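Local atomic coordinates of extracellular solute-binding protein, family 1 (Bifidobacterium longum subsp. infantis, PDB entry 6FTH), a protein that probably binds human milk oligosaccharides outside the cell and hands them to an ABC transporter for uptake by the bacterium. Residues A[34-39]-A[403-408]; A[171-176]-A[318-323]; A[448-453]-A[512-517]. One frame throughout, in Å; residues are numbered along the deposited sequence.

Interaction 1 of 3, residues A[34-39]-A[403-408]; sequences VVKRPA and PGLADR
R37 and R408 bring the two backbones nearest each other, with R37 CA 6.1 Å from R408 CA, where the chain just past V34 and V35 of strand 29-36 meets the loop between helix 390-398 and strand 418-420, which holds the 3-10 segment 407-408. No direct backbone bond joins them; one water accepts from R37 N and donates to L405 O. The R37 side chain carries the contact. Its CG is anti to the backbone N (chi1 -172°) and the chain runs extended to NE. R37 NE gives a salt bridge to D407 OD1 at 2.8 Å, with the oxygen in the guanidinium plane and the carboxylate nearly perpendicular to it. A406 CB lies 3.8 Å from R37 CD. R408 NH1 bonds the other oxygen, D407 OD2, at 2.8 Å, on the syn lone pair of that oxygen. One carboxylate thus ties two arginines into a salt-bridge network, and its charge probably offsets their repulsion. The network lies beside a strand of the mixed sheet in one lobe of this solute-binding fold. R37 CG sits over one face of the R408 guanidinium, 3.6 Å from R408 NE. An alanine in place of R37 would probably leave D407 OD1 without its main charged mate and uncover that face. R408 NE makes a salt bridge to E67. K36 CE touches L405 CD2 at 3.9 Å, while K36 NZ forms a salt bridge with E64.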
ATOM      1  N   VAL A  34      -9.468  17.932  -7.027  1.00 16.72           N
ATOM      2  CA  VAL A  34      -8.239  17.172  -6.819  1.00 16.26           C
ATOM      3  C   VAL A  34      -8.011  17.035  -5.325  1.00 16.44           C
ATOM      4  O   VAL A  34      -7.851  18.040  -4.623  1.00 16.68           O
ATOM      5  CB  VAL A  34      -7.012  17.827  -7.471  1.00 18.44           C
ATOM      6  CG1 VAL A  34      -5.795  16.896  -7.358  1.00 17.40           C
ATOM      7  CG2 VAL A  34      -7.289  18.238  -8.907  1.00 20.96           C
ATOM      8  N   VAL A  35      -7.992  15.803  -4.848  1.00 15.28           N
ATOM      9  CA  VAL A  35      -7.620  15.486  -3.477  1.00 14.79           C
ATOM     10  C   VAL A  35      -6.099  15.408  -3.463  1.00 17.38           C
ATOM     11  O   VAL A  35      -5.502  14.646  -4.236  1.00 15.77           O
ATOM     12  CB  VAL A  35      -8.260  14.167  -3.019  1.00 14.88           C
ATOM     13  CG1 VAL A  35      -7.913  13.862  -1.580  1.00 17.24           C
ATOM     14  CG2 VAL A  35      -9.783  14.196  -3.227  1.00 16.28           C
ATOM     15  N   LYS A  36      -5.472  16.234  -2.628  1.00 15.26           N
ATOM     16  CA  LYS A  36      -4.045  16.513  -2.702  1.00 14.74           C
ATOM     17  C   LYS A  36      -3.218  15.722  -1.690  1.00 17.53           C
ATOM     18  O   LYS A  36      -3.592  15.565  -0.518  1.00 16.75           O
ATOM     19  CB  LYS A  36      -3.794  18.005  -2.471  1.00 17.25           C
ATOM     20  CG  LYS A  36      -4.375  18.936  -3.529  1.00 15.82           C
ATOM     21  CD  LYS A  36      -3.680  18.888  -4.914  1.00 18.40           C
ATOM     22  CE  LYS A  36      -2.240  19.376  -4.884  1.00 17.89           C
ATOM     23  NZ  LYS A  36      -2.158  20.736  -4.223  1.00 18.47           N
ATOM     24  N   ARG A  37      -2.059  15.262  -2.143  1.00 15.92           N
ATOM     25  CA  ARG A  37      -1.056  14.734  -1.240  1.00 15.98           C
ATOM     26  C   ARG A  37      -0.555  15.852  -0.324  1.00 16.84           C
ATOM     27  O   ARG A  37      -0.466  17.013  -0.737  1.00 15.73           O
ATOM     28  CB  ARG A  37       0.132  14.258  -2.061  1.00 17.16           C
ATOM     29  CG  ARG A  37       1.194  13.499  -1.317  1.00 16.45           C
ATOM     30  CD  ARG A  37       2.393  13.378  -2.211  1.00 16.41           C
ATOM     31  NE  ARG A  37       3.455  12.558  -1.659  1.00 19.65           N
ATOM     32  CZ  ARG A  37       4.375  12.985  -0.797  1.00 22.79           C
ATOM     33  NH1 ARG A  37       4.355  14.233  -0.330  1.00 23.99           N
ATOM     34  NH2 ARG A  37       5.324  12.157  -0.383  1.00 28.16           N
ATOM     35  N   PRO A  38      -0.188  15.532   0.910  1.00 16.60           N
ATOM     36  CA  PRO A  38       0.528  16.522   1.713  1.00 18.44           C
ATOM     37  C   PRO A  38       1.804  16.972   1.014  1.00 19.35           C
ATOM     38  O   PRO A  38       2.369  16.262   0.174  1.00 19.15           O
ATOM     39  CB  PRO A  38       0.839  15.772   3.014  1.00 22.81           C
ATOM     40  CG  PRO A  38      -0.216  14.732   3.115  1.00 21.28           C
ATOM     41  CD  PRO A  38      -0.503  14.314   1.677  1.00 18.69           C
ATOM     42  N   ALA A  39       2.240  18.183   1.349  1.00 19.18           N
ATOM     43  CA  ALA A  39       3.535  18.739   0.947  1.00 17.49           C
ATOM     44  C   ALA A  39       3.567  19.215  -0.494  1.00 18.99           C
ATOM     45  O   ALA A  39       4.660  19.529  -0.998  1.00 17.96           O
ATOM     46  CB  ALA A  39       4.705  17.769   1.164  1.00 20.20           C
ATOM     47  N   PRO A 403       6.072  20.652  -6.745  1.00 17.11           N
ATOM     48  CA  PRO A 403       5.371  21.173  -7.927  1.00 15.22           C
ATOM     49  C   PRO A 403       4.744  20.085  -8.787  1.00 14.00           C
ATOM     50  O   PRO A 403       4.733  20.166 -10.023  1.00 15.60           O
ATOM     51  CB  PRO A 403       6.489  21.886  -8.687  1.00 16.35           C
ATOM     52  CG  PRO A 403       7.678  20.975  -8.438  1.00 17.16           C
ATOM     53  CD  PRO A 403       7.524  20.548  -6.979  1.00 18.65           C
ATOM     54  N   GLY A 404       4.152  19.113  -8.120  1.00 18.04           N
ATOM     55  CA  GLY A 404       3.383  18.090  -8.790  1.00 16.36           C
ATOM     56  C   GLY A 404       2.493  17.377  -7.803  1.00 16.92           C
ATOM     57  O   GLY A 404       2.363  17.777  -6.647  1.00 16.55           O
ATOM     58  N   LEU A 405       1.858  16.319  -8.283  1.00 13.53           N
ATOM     59  CA  LEU A 405       0.983  15.517  -7.447  1.00 13.10           C
ATOM     60  C   LEU A 405       1.685  14.306  -6.849  1.00 14.96           C
ATOM     61  O   LEU A 405       1.144  13.686  -5.927  1.00 13.37           O
ATOM     62  CB  LEU A 405      -0.215  15.054  -8.279  1.00 13.34           C
ATOM     63  CG  LEU A 405      -0.994  16.172  -8.999  1.00 13.50           C
ATOM     64  CD1 LEU A 405      -2.185  15.648  -9.746  1.00 14.65           C
ATOM     65  CD2 LEU A 405      -1.450  17.241  -8.009  1.00 17.29           C
ATOM     66  N   ALA A 406       2.868  13.966  -7.345  1.00 14.50           N
ATOM     67  CA  ALA A 406       3.713  12.861  -6.829  1.00 15.67           C
ATOM     68  C   ALA A 406       2.939  11.542  -6.927  1.00 14.32           C
ATOM     69  O   ALA A 406       2.234  11.321  -7.930  1.00 15.21           O
ATOM     70  CB  ALA A 406       4.271  13.202  -5.472  1.00 16.07           C
ATOM     71  N   ASP A 407       3.053  10.680  -5.913  1.00 12.98           N
ATOM     72  CA  ASP A 407       2.450   9.359  -5.985  1.00 14.20           C
ATOM     73  C   ASP A 407       0.927   9.403  -5.993  1.00 14.09           C
ATOM     74  O   ASP A 407       0.305   8.389  -6.313  1.00 14.24           O
ATOM     75  CB  ASP A 407       2.961   8.494  -4.833  1.00 15.48           C
ATOM     76  CG  ASP A 407       2.609   9.066  -3.489  1.00 18.63           C
ATOM     77  OD1 ASP A 407       3.081  10.176  -3.176  1.00 19.58           O
ATOM     78  OD2 ASP A 407       1.797   8.438  -2.791  1.00 26.51           O
ATOM     79  N   ARG A 408       0.316  10.539  -5.682  1.00 13.45           N
ATOM     80  CA  ARG A 408      -1.128  10.680  -5.752  1.00 12.87           C
ATOM     81  C   ARG A 408      -1.641  11.013  -7.166  1.00 13.03           C
ATOM     82  O   ARG A 408      -2.835  11.230  -7.345  1.00 13.84           O
ATOM     83  CB  ARG A 408      -1.586  11.767  -4.772  1.00 14.16           C
ATOM     84  CG  ARG A 408      -1.945  11.283  -3.385  1.00 15.37           C
ATOM     85  CD  ARG A 408      -0.797  10.622  -2.633  1.00 15.58           C
ATOM     86  NE  ARG A 408      -1.071  10.672  -1.186  1.00 14.92           N
ATOM     87  CZ  ARG A 408      -0.214  10.317  -0.228  1.00 24.56           C
ATOM     88  NH1 ARG A 408       0.980   9.831  -0.526  1.00 20.89           N
ATOM     89  NH2 ARG A 408      -0.563  10.456   1.049  1.00 19.47           N
TER
HETATM   90  O   HOH W   1      -1.308  15.271  -4.981  1.00 15.29           O
HETATM   91  O   HOH W   2       5.082   9.009  -0.884  1.00 42.91           O

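Interaction 2 of 3, residues A[171-176]-A[318-323]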
ATOM      1  N   THR A 171      17.224 -17.608   9.743  1.00 12.36           N
ATOM      2  CA  THR A 171      16.352 -18.209   8.733  1.00 14.26           C
ATOM      3  C   THR A 171      15.219 -19.048   9.311  1.00 14.91           C
ATOM      4  O   THR A 171      14.444 -19.605   8.535  1.00 13.25           O
ATOM      5  CB  THR A 171      17.132 -19.075   7.747  1.00 15.09           C
ATOM      6  OG1 THR A 171      17.608 -20.260   8.399  1.00 16.67           O
ATOM      7  CG2 THR A 171      18.286 -18.292   7.124  1.00 15.38           C
ATOM      8  N   THR A 172      15.102 -19.139  10.639  1.00 12.87           N
ATOM      9  CA  THR A 172      13.983 -19.801  11.297  1.00 13.89           C
ATOM     10  C   THR A 172      13.560 -18.943  12.490  1.00 14.43           C
ATOM     11  O   THR A 172      14.315 -18.085  12.964  1.00 14.05           O
ATOM     12  CB  THR A 172      14.379 -21.184  11.858  1.00 14.27           C
ATOM     13  OG1 THR A 172      15.322 -20.983  12.927  1.00 16.45           O
ATOM     14  CG2 THR A 172      14.982 -22.090  10.791  1.00 15.43           C
ATOM     15  N   TRP A 173      12.339 -19.172  12.995  1.00 12.44           N
ATOM     16  CA  TRP A 173      11.900 -18.478  14.206  1.00 13.25           C
ATOM     17  C   TRP A 173      12.852 -18.703  15.384  1.00 11.62           C
ATOM     18  O   TRP A 173      13.091 -17.777  16.176  1.00 13.79           O
ATOM     19  CB  TRP A 173      10.480 -18.880  14.596  1.00 11.75           C
ATOM     20  CG  TRP A 173       9.397 -18.229  13.766  1.00 14.31           C
ATOM     21  CD1 TRP A 173       9.551 -17.369  12.714  1.00 14.74           C
ATOM     22  CD2 TRP A 173       7.987 -18.394  13.944  1.00 12.45           C
ATOM     23  NE1 TRP A 173       8.320 -17.003  12.212  1.00 14.41           N
ATOM     24  CE2 TRP A 173       7.344 -17.601  12.966  1.00 11.72           C
ATOM     25  CE3 TRP A 173       7.210 -19.126  14.838  1.00 13.93           C
ATOM     26  CZ2 TRP A 173       5.950 -17.539  12.851  1.00 12.95           C
ATOM     27  CZ3 TRP A 173       5.833 -19.052  14.735  1.00 14.90           C
ATOM     28  CH2 TRP A 173       5.219 -18.282  13.744  1.00 14.29           C
ATOM     29  N   ASP A 174      13.406 -19.912  15.524  1.00 14.75           N
ATOM     30  CA  ASP A 174      14.349 -20.158  16.629  1.00 15.22           C
ATOM     31  C   ASP A 174      15.622 -19.334  16.465  1.00 15.25           C
ATOM     32  O   ASP A 174      16.138 -18.770  17.438  1.00 15.20           O
ATOM     33  CB  ASP A 174      14.721 -21.636  16.701  1.00 16.68           C
ATOM     34  CG  ASP A 174      13.657 -22.502  17.383  1.00 24.50           C
ATOM     35  OD1 ASP A 174      12.666 -21.965  17.917  1.00 26.66           O
ATOM     36  OD2 ASP A 174      13.840 -23.742  17.386  1.00 31.81           O
ATOM     37  N   GLU A 175      16.173 -19.298  15.245  1.00 13.91           N
ATOM     38  CA  GLU A 175      17.363 -18.491  14.985  1.00 13.85           C
ATOM     39  C   GLU A 175      17.070 -17.015  15.198  1.00 15.01           C
ATOM     40  O   GLU A 175      17.913 -16.276  15.728  1.00 15.40           O
ATOM     41  CB  GLU A 175      17.855 -18.731  13.553  1.00 15.42           C
ATOM     42  CG  GLU A 175      18.525 -20.081  13.366  1.00 14.76           C
ATOM     43  CD  GLU A 175      18.912 -20.383  11.931  1.00 21.60           C
ATOM     44  OE1 GLU A 175      18.743 -19.513  11.050  1.00 19.17           O
ATOM     45  OE2 GLU A 175      19.416 -21.497  11.688  1.00 23.50           O
ATOM     46  N   LEU A 176      15.863 -16.563  14.822  1.00 14.06           N
ATOM     47  CA  LEU A 176      15.509 -15.170  15.072  1.00 11.74           C
ATOM     48  C   LEU A 176      15.469 -14.868  16.567  1.00 13.03           C
ATOM     49  O   LEU A 176      15.981 -13.828  17.010  1.00 14.94           O
ATOM     50  CB  LEU A 176      14.196 -14.802  14.387  1.00 12.99           C
ATOM     51  CG  LEU A 176      13.638 -13.414  14.672  1.00 11.51           C
ATOM     52  CD1 LEU A 176      14.589 -12.311  14.226  1.00 15.74           C
ATOM     53  CD2 LEU A 176      12.275 -13.286  13.996  1.00 12.87           C
ATOM     54  N   SER A 318      11.643 -18.762   8.548  1.00 12.25           N
ATOM     55  CA  SER A 318      10.612 -19.788   8.457  1.00 12.61           C
ATOM     56  C   SER A 318      10.096 -20.174   9.839  1.00 12.87           C
ATOM     57  O   SER A 318      10.867 -20.317  10.788  1.00 13.27           O
ATOM     58  CB  SER A 318      11.175 -21.043   7.782  1.00 12.17           C
ATOM     59  OG  SER A 318      11.697 -20.789   6.496  1.00 13.50           O
ATOM     60  N   ALA A 319       8.791 -20.394   9.931  1.00 11.49           N
ATOM     61  CA  ALA A 319       8.194 -20.918  11.144  1.00 12.74           C
ATOM     62  C   ALA A 319       8.482 -22.416  11.246  1.00 14.68           C
ATOM     63  O   ALA A 319       8.721 -23.084  10.239  1.00 13.86           O
ATOM     64  CB  ALA A 319       6.692 -20.706  11.085  1.00 13.98           C
ATOM     65  N   PRO A 320       8.430 -22.975  12.448  1.00 13.76           N
ATOM     66  CA  PRO A 320       8.618 -24.423  12.601  1.00 15.24           C
ATOM     67  C   PRO A 320       7.669 -25.216  11.706  1.00 14.08           C
ATOM     68  O   PRO A 320       6.472 -24.924  11.621  1.00 16.54           O
ATOM     69  CB  PRO A 320       8.306 -24.660  14.085  1.00 19.31           C
ATOM     70  CG  PRO A 320       8.420 -23.344  14.742  1.00 23.25           C
ATOM     71  CD  PRO A 320       8.136 -22.296  13.718  1.00 18.32           C
ATOM     72  N   GLY A 321       8.212 -26.212  11.018  1.00 14.49           N
ATOM     73  CA  GLY A 321       7.438 -27.067  10.156  1.00 15.51           C
ATOM     74  C   GLY A 321       7.367 -26.619   8.715  1.00 15.65           C
ATOM     75  O   GLY A 321       6.906 -27.382   7.875  1.00 17.28           O
ATOM     76  N   VAL A 322       7.822 -25.407   8.410  1.00 13.10           N
ATOM     77  CA  VAL A 322       7.672 -24.799   7.095  1.00 13.81           C
ATOM     78  C   VAL A 322       9.040 -24.771   6.422  1.00 13.50           C
ATOM     79  O   VAL A 322       9.972 -24.127   6.919  1.00 13.89           O
ATOM     80  CB  VAL A 322       7.068 -23.388   7.216  1.00 13.01           C
ATOM     81  CG1 VAL A 322       6.823 -22.796   5.837  1.00 14.65           C
ATOM     82  CG2 VAL A 322       5.769 -23.438   8.036  1.00 15.49           C
ATOM     83  N   SER A 323       9.153 -25.450   5.284  1.00 12.83           N
ATOM     84  CA  SER A 323      10.414 -25.511   4.589  1.00 13.73           C
ATOM     85  C   SER A 323      10.754 -24.157   3.967  1.00 15.27           C
ATOM     86  O   SER A 323       9.871 -23.319   3.733  1.00 14.14           O
ATOM     87  CB  SER A 323      10.346 -26.541   3.470  1.00 15.14           C
ATOM     88  OG  SER A 323       9.451 -26.089   2.469  1.00 18.38           O
TER
HETATM   89  O   HOH W   3      14.350 -21.558   6.590  1.00 21.73           O
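T171 and S318 meet through their backbones: S318 N donates to T171 O at 2.9 Å. The bond is straight at the hydrogen (170°). W173 N, in the first turn of the helix, finds its acceptor outside the helix, in S318 O, also at 2.9 Å, with a more bent angle of 144°. The two bonds make a single beta bridge between T172 and S318. T171 O has a second donor in a water that also bonds S318 OG. The serine hydroxyl is further bonded to T327. T172 is the N-cap of helix 173-185. Its OG1 lies between the backbone N and the carbonyl carbon (chi1 67°) and accepts from E175 N at 3.0 Å. E175 OE1 takes two bonds, from T171 N at 2.8 Å and from T171 OG1. Beyond these bonds the W173 ring carries the packing. A319 CB lies over the centre of its six-membered ring, 3.6 Å from the centroid, in a CH-pi contact. P320, the second residue of the type II turn from A319 to V322, puts its CD 3.5 Å from W173 CE3. W173 NE1 is bonded to S219. The contact fastens the start of helix 173-185 to the loop after strand 311-313, and W173 stacks with Y257 of helix 249-263.

Interaction 3 of 3, residues A[448-453]-A[512-517]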
ATOM      1  N   TYR A 448      -3.032 -16.103  -3.845  1.00 10.70           N
ATOM      2  CA  TYR A 448      -3.137 -14.685  -3.515  1.00 10.53           C
ATOM      3  C   TYR A 448      -4.443 -14.204  -4.115  1.00 12.48           C
ATOM      4  O   TYR A 448      -4.701 -14.461  -5.297  1.00 13.60           O
ATOM      5  CB  TYR A 448      -1.956 -13.921  -4.153  1.00 13.92           C
ATOM      6  CG  TYR A 448      -1.897 -12.436  -3.860  1.00 11.78           C
ATOM      7  CD1 TYR A 448      -1.254 -11.976  -2.739  1.00 10.82           C
ATOM      8  CD2 TYR A 448      -2.458 -11.503  -4.732  1.00 14.31           C
ATOM      9  CE1 TYR A 448      -1.189 -10.614  -2.467  1.00 12.05           C
ATOM     10  CE2 TYR A 448      -2.371 -10.148  -4.477  1.00 13.50           C
ATOM     11  CZ  TYR A 448      -1.746  -9.734  -3.337  1.00 13.95           C
ATOM     12  OH  TYR A 448      -1.694  -8.379  -3.066  1.00 14.15           O
ATOM     13  N   ILE A 449      -5.277 -13.534  -3.326  1.00 11.28           N
ATOM     14  CA  ILE A 449      -6.499 -12.932  -3.849  1.00 11.56           C
ATOM     15  C   ILE A 449      -6.113 -11.690  -4.640  1.00 13.60           C
ATOM     16  O   ILE A 449      -5.640 -10.719  -4.037  1.00 14.27           O
ATOM     17  CB  ILE A 449      -7.465 -12.579  -2.713  1.00 10.63           C
ATOM     18  CG1 ILE A 449      -7.823 -13.837  -1.905  1.00 10.48           C
ATOM     19  CG2 ILE A 449      -8.689 -11.887  -3.284  1.00 14.05           C
ATOM     20  CD1 ILE A 449      -8.465 -13.497  -0.573  1.00 14.26           C
ATOM     21  N   PRO A 450      -6.245 -11.681  -5.967  1.00 14.25           N
ATOM     22  CA  PRO A 450      -5.739 -10.532  -6.734  1.00 15.17           C
ATOM     23  C   PRO A 450      -6.390  -9.218  -6.340  1.00 14.54           C
ATOM     24  O   PRO A 450      -7.557  -9.152  -5.912  1.00 13.68           O
ATOM     25  CB  PRO A 450      -6.039 -10.908  -8.194  1.00 14.58           C
ATOM     26  CG  PRO A 450      -6.003 -12.400  -8.192  1.00 14.72           C
ATOM     27  CD  PRO A 450      -6.661 -12.773  -6.867  1.00 13.10           C
ATOM     28  N   ASP A 451      -5.598  -8.154  -6.491  1.00 15.85           N
ATOM     29  CA  ASP A 451      -6.017  -6.841  -6.056  1.00 13.59           C
ATOM     30  C   ASP A 451      -7.286  -6.375  -6.766  1.00 15.98           C
ATOM     31  O   ASP A 451      -7.998  -5.521  -6.228  1.00 17.54           O
ATOM     32  CB  ASP A 451      -4.881  -5.858  -6.337  1.00 15.16           C
ATOM     33  CG  ASP A 451      -3.595  -6.211  -5.617  1.00 18.27           C
ATOM     34  OD1 ASP A 451      -3.653  -6.984  -4.637  1.00 17.81           O
ATOM     35  OD2 ASP A 451      -2.514  -5.692  -6.032  1.00 19.97           O
ATOM     36  N   TYR A 452      -7.579  -6.908  -7.946  1.00 13.76           N
ATOM     37  CA  TYR A 452      -8.727  -6.488  -8.742  1.00 16.13           C
ATOM     38  C   TYR A 452     -10.029  -7.213  -8.388  1.00 21.01           C
ATOM     39  O   TYR A 452     -11.061  -6.932  -9.007  1.00 23.03           O
ATOM     40  CB  TYR A 452      -8.419  -6.647 -10.233  1.00 14.48           C
ATOM     41  CG  TYR A 452      -7.807  -7.965 -10.662  1.00 15.62           C
ATOM     42  CD1 TYR A 452      -8.601  -9.092 -10.827  1.00 16.95           C
ATOM     43  CD2 TYR A 452      -6.455  -8.073 -10.941  1.00 19.13           C
ATOM     44  CE1 TYR A 452      -8.073 -10.275 -11.231  1.00 18.29           C
ATOM     45  CE2 TYR A 452      -5.910  -9.282 -11.343  1.00 16.54           C
ATOM     46  CZ  TYR A 452      -6.725 -10.375 -11.494  1.00 16.93           C
ATOM     47  OH  TYR A 452      -6.215 -11.607 -11.885  1.00 20.48           O
ATOM     48  N   VAL A 453     -10.020  -8.135  -7.431  1.00 15.88           N
ATOM     49  CA  VAL A 453     -11.244  -8.847  -7.059  1.00 16.49           C
ATOM     50  C   VAL A 453     -12.126  -7.873  -6.288  1.00 17.11           C
ATOM     51  O   VAL A 453     -11.820  -7.538  -5.144  1.00 19.96           O
ATOM     52  CB  VAL A 453     -10.934 -10.092  -6.219  1.00 14.37           C
ATOM     53  CG1 VAL A 453     -12.230 -10.807  -5.802  1.00 16.61           C
ATOM     54  CG2 VAL A 453     -10.061 -11.053  -7.001  1.00 14.60           C
ATOM     55  N   LYS A 512     -16.493 -16.488  -3.783  1.00 12.81           N
ATOM     56  CA  LYS A 512     -17.335 -16.285  -4.959  1.00 11.81           C
ATOM     57  C   LYS A 512     -16.726 -15.262  -5.903  1.00 13.90           C
ATOM     58  O   LYS A 512     -16.622 -15.502  -7.108  1.00 15.11           O
ATOM     59  CB  LYS A 512     -18.726 -15.832  -4.518  1.00 12.46           C
ATOM     60  CG  LYS A 512     -19.664 -15.564  -5.690  1.00 14.00           C
ATOM     61  CD  LYS A 512     -21.040 -15.179  -5.240  1.00 13.97           C
ATOM     62  CE  LYS A 512     -21.044 -13.808  -4.649  1.00 12.86           C
ATOM     63  NZ  LYS A 512     -22.420 -13.323  -4.276  1.00 14.79           N
ATOM     64  N   TRP A 513     -16.347 -14.099  -5.386  1.00 13.45           N
ATOM     65  CA  TRP A 513     -15.817 -13.064  -6.276  1.00 14.22           C
ATOM     66  C   TRP A 513     -14.433 -13.435  -6.789  1.00 15.46           C
ATOM     67  O   TRP A 513     -14.099 -13.168  -7.949  1.00 15.59           O
ATOM     68  CB  TRP A 513     -15.807 -11.719  -5.570  1.00 12.66           C
ATOM     69  CG  TRP A 513     -17.202 -11.215  -5.403  1.00 13.52           C
ATOM     70  CD1 TRP A 513     -17.939 -11.204  -4.256  1.00 13.13           C
ATOM     71  CD2 TRP A 513     -18.073 -10.770  -6.447  1.00 17.37           C
ATOM     72  NE1 TRP A 513     -19.221 -10.752  -4.517  1.00 14.86           N
ATOM     73  CE2 TRP A 513     -19.326 -10.495  -5.857  1.00 16.43           C
ATOM     74  CE3 TRP A 513     -17.918 -10.583  -7.826  1.00 22.58           C
ATOM     75  CZ2 TRP A 513     -20.406  -9.999  -6.595  1.00 19.76           C
ATOM     76  CZ3 TRP A 513     -18.997 -10.098  -8.559  1.00 26.93           C
ATOM     77  CH2 TRP A 513     -20.226  -9.816  -7.938  1.00 19.28           C
ATOM     78  N   TYR A 514     -13.623 -14.073  -5.946  1.00 12.23           N
ATOM     79  CA  TYR A 514     -12.354 -14.598  -6.429  1.00 13.79           C
ATOM     80  C   TYR A 514     -12.571 -15.526  -7.621  1.00 14.45           C
ATOM     81  O   TYR A 514     -11.867 -15.439  -8.636  1.00 15.96           O
ATOM     82  CB  TYR A 514     -11.671 -15.314  -5.277  1.00 12.20           C
ATOM     83  CG  TYR A 514     -10.446 -16.083  -5.640  1.00 12.30           C
ATOM     84  CD1 TYR A 514      -9.186 -15.475  -5.683  1.00 13.37           C
ATOM     85  CD2 TYR A 514     -10.531 -17.430  -5.906  1.00 13.38           C
ATOM     86  CE1 TYR A 514      -8.041 -16.203  -6.006  1.00 13.09           C
ATOM     87  CE2 TYR A 514      -9.404 -18.165  -6.217  1.00 13.26           C
ATOM     88  CZ  TYR A 514      -8.152 -17.551  -6.265  1.00 13.59           C
ATOM     89  OH  TYR A 514      -7.036 -18.315  -6.590  1.00 13.78           O
ATOM     90  N   ASP A 515     -13.544 -16.422  -7.519  1.00 13.41           N
ATOM     91  CA  ASP A 515     -13.834 -17.347  -8.617  1.00 13.21           C
ATOM     92  C   ASP A 515     -14.310 -16.596  -9.862  1.00 16.73           C
ATOM     93  O   ASP A 515     -13.852 -16.870 -10.975  1.00 18.35           O
ATOM     94  CB  ASP A 515     -14.880 -18.373  -8.172  1.00 15.52           C
ATOM     95  CG  ASP A 515     -14.348 -19.371  -7.177  1.00 15.66           C
ATOM     96  OD1 ASP A 515     -13.117 -19.462  -6.996  1.00 14.63           O
ATOM     97  OD2 ASP A 515     -15.169 -20.078  -6.568  1.00 17.11           O
ATOM     98  N   ILE A 516     -15.232 -15.647  -9.692  1.00 14.97           N
ATOM     99  CA  ILE A 516     -15.748 -14.873 -10.830  1.00 16.86           C
ATOM    100  C   ILE A 516     -14.601 -14.210 -11.586  1.00 18.54           C
ATOM    101  O   ILE A 516     -14.547 -14.243 -12.824  1.00 19.71           O
ATOM    102  CB  ILE A 516     -16.780 -13.840 -10.345  1.00 18.53           C
ATOM    103  CG1 ILE A 516     -18.094 -14.542  -9.961  1.00 23.16           C
ATOM    104  CG2 ILE A 516     -17.023 -12.762 -11.400  1.00 23.08           C
ATOM    105  CD1 ILE A 516     -19.092 -13.641  -9.235  1.00 20.09           C
ATOM    106  N   TYR A 517     -13.661 -13.603 -10.848  1.00 17.09           N
ATOM    107  CA  TYR A 517     -12.590 -12.822 -11.475  1.00 19.05           C
ATOM    108  C   TYR A 517     -11.444 -13.686 -12.002  1.00 22.37           C
ATOM    109  O   TYR A 517     -10.752 -13.277 -12.938  1.00 24.12           O
ATOM    110  CB  TYR A 517     -12.025 -11.814 -10.475  1.00 16.46           C
ATOM    111  CG  TYR A 517     -12.742 -10.496 -10.405  1.00 19.88           C
ATOM    112  CD1 TYR A 517     -13.794 -10.285  -9.520  1.00 20.88           C
ATOM    113  CD2 TYR A 517     -12.324  -9.425 -11.196  1.00 25.17           C
ATOM    114  CE1 TYR A 517     -14.423  -9.047  -9.449  1.00 21.71           C
ATOM    115  CE2 TYR A 517     -12.951  -8.199 -11.132  1.00 26.27           C
ATOM    116  CZ  TYR A 517     -13.990  -8.008 -10.255  1.00 28.45           C
ATOM    117  OH  TYR A 517     -14.579  -6.758 -10.208  1.00 34.20           O
TER
HETATM  118  O   HOH W   4      -7.572 -13.271 -13.363  1.00 30.02           O
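V453 and Y517 form the centre of this contact between a loop and the C-terminal helix 503-518. V453 CA lies over one face of the Y517 ring, 3.9 Å from its centroid, as a CH-pi contact. Y452 O sits over the same face, offset toward the rim. V453 CG1 is anti to the backbone N (chi1 178°) and packs against the helix backbone, 3.6 Å from Y514 N, and against W513 CB. V453 CG2 touches Y517 CB. Y452 has its CG between the backbone N and the carbonyl carbon (chi1 47°), and the Y452 and Y517 side chains run past each other in opposite directions. Y517 CD2 comes to the edge of the Y452 ring, 3.8 Å from Y452 CD1. A water links Y452 OH to Y517 O. P450 CD meets the edge of the Y514 ring, 3.8 Å from Y514 CE1, and I449 CG1 is near Y514 CD1. Y514 OH bonds V445 O. Across the loop, Y448 OH donates to D451 OD1 at 2.9 Å. V453 N bonds P450 O, closing a type I turn from P450 to V453; this turn, in the loop before helix 457-484, is packed against the C-terminal helix by aromatic and aliphatic contacts.

How the interactions relate
The three interactions share no secondary-structure element and do not touch. Interactions 1 and 2 lie on opposite sides of the chain's centre, with their centres about 42 Å apart; one joins a strand region, the other a helix start, to a loop. Interaction 2 is nested inside the chain loop that interaction 1 closes, whereas interaction 3 follows both and lies about 30 Å from each, centre to centre. Interaction 3 is the buried one; the other two are partly buried. Their chemistry differs accordingly. Ion pairs and water dominate interaction 1, and interaction 2 joins backbone bonds at a helix start with tryptophan packing. Interaction 3 has mainly aromatic and aliphatic packing, with one bridging water.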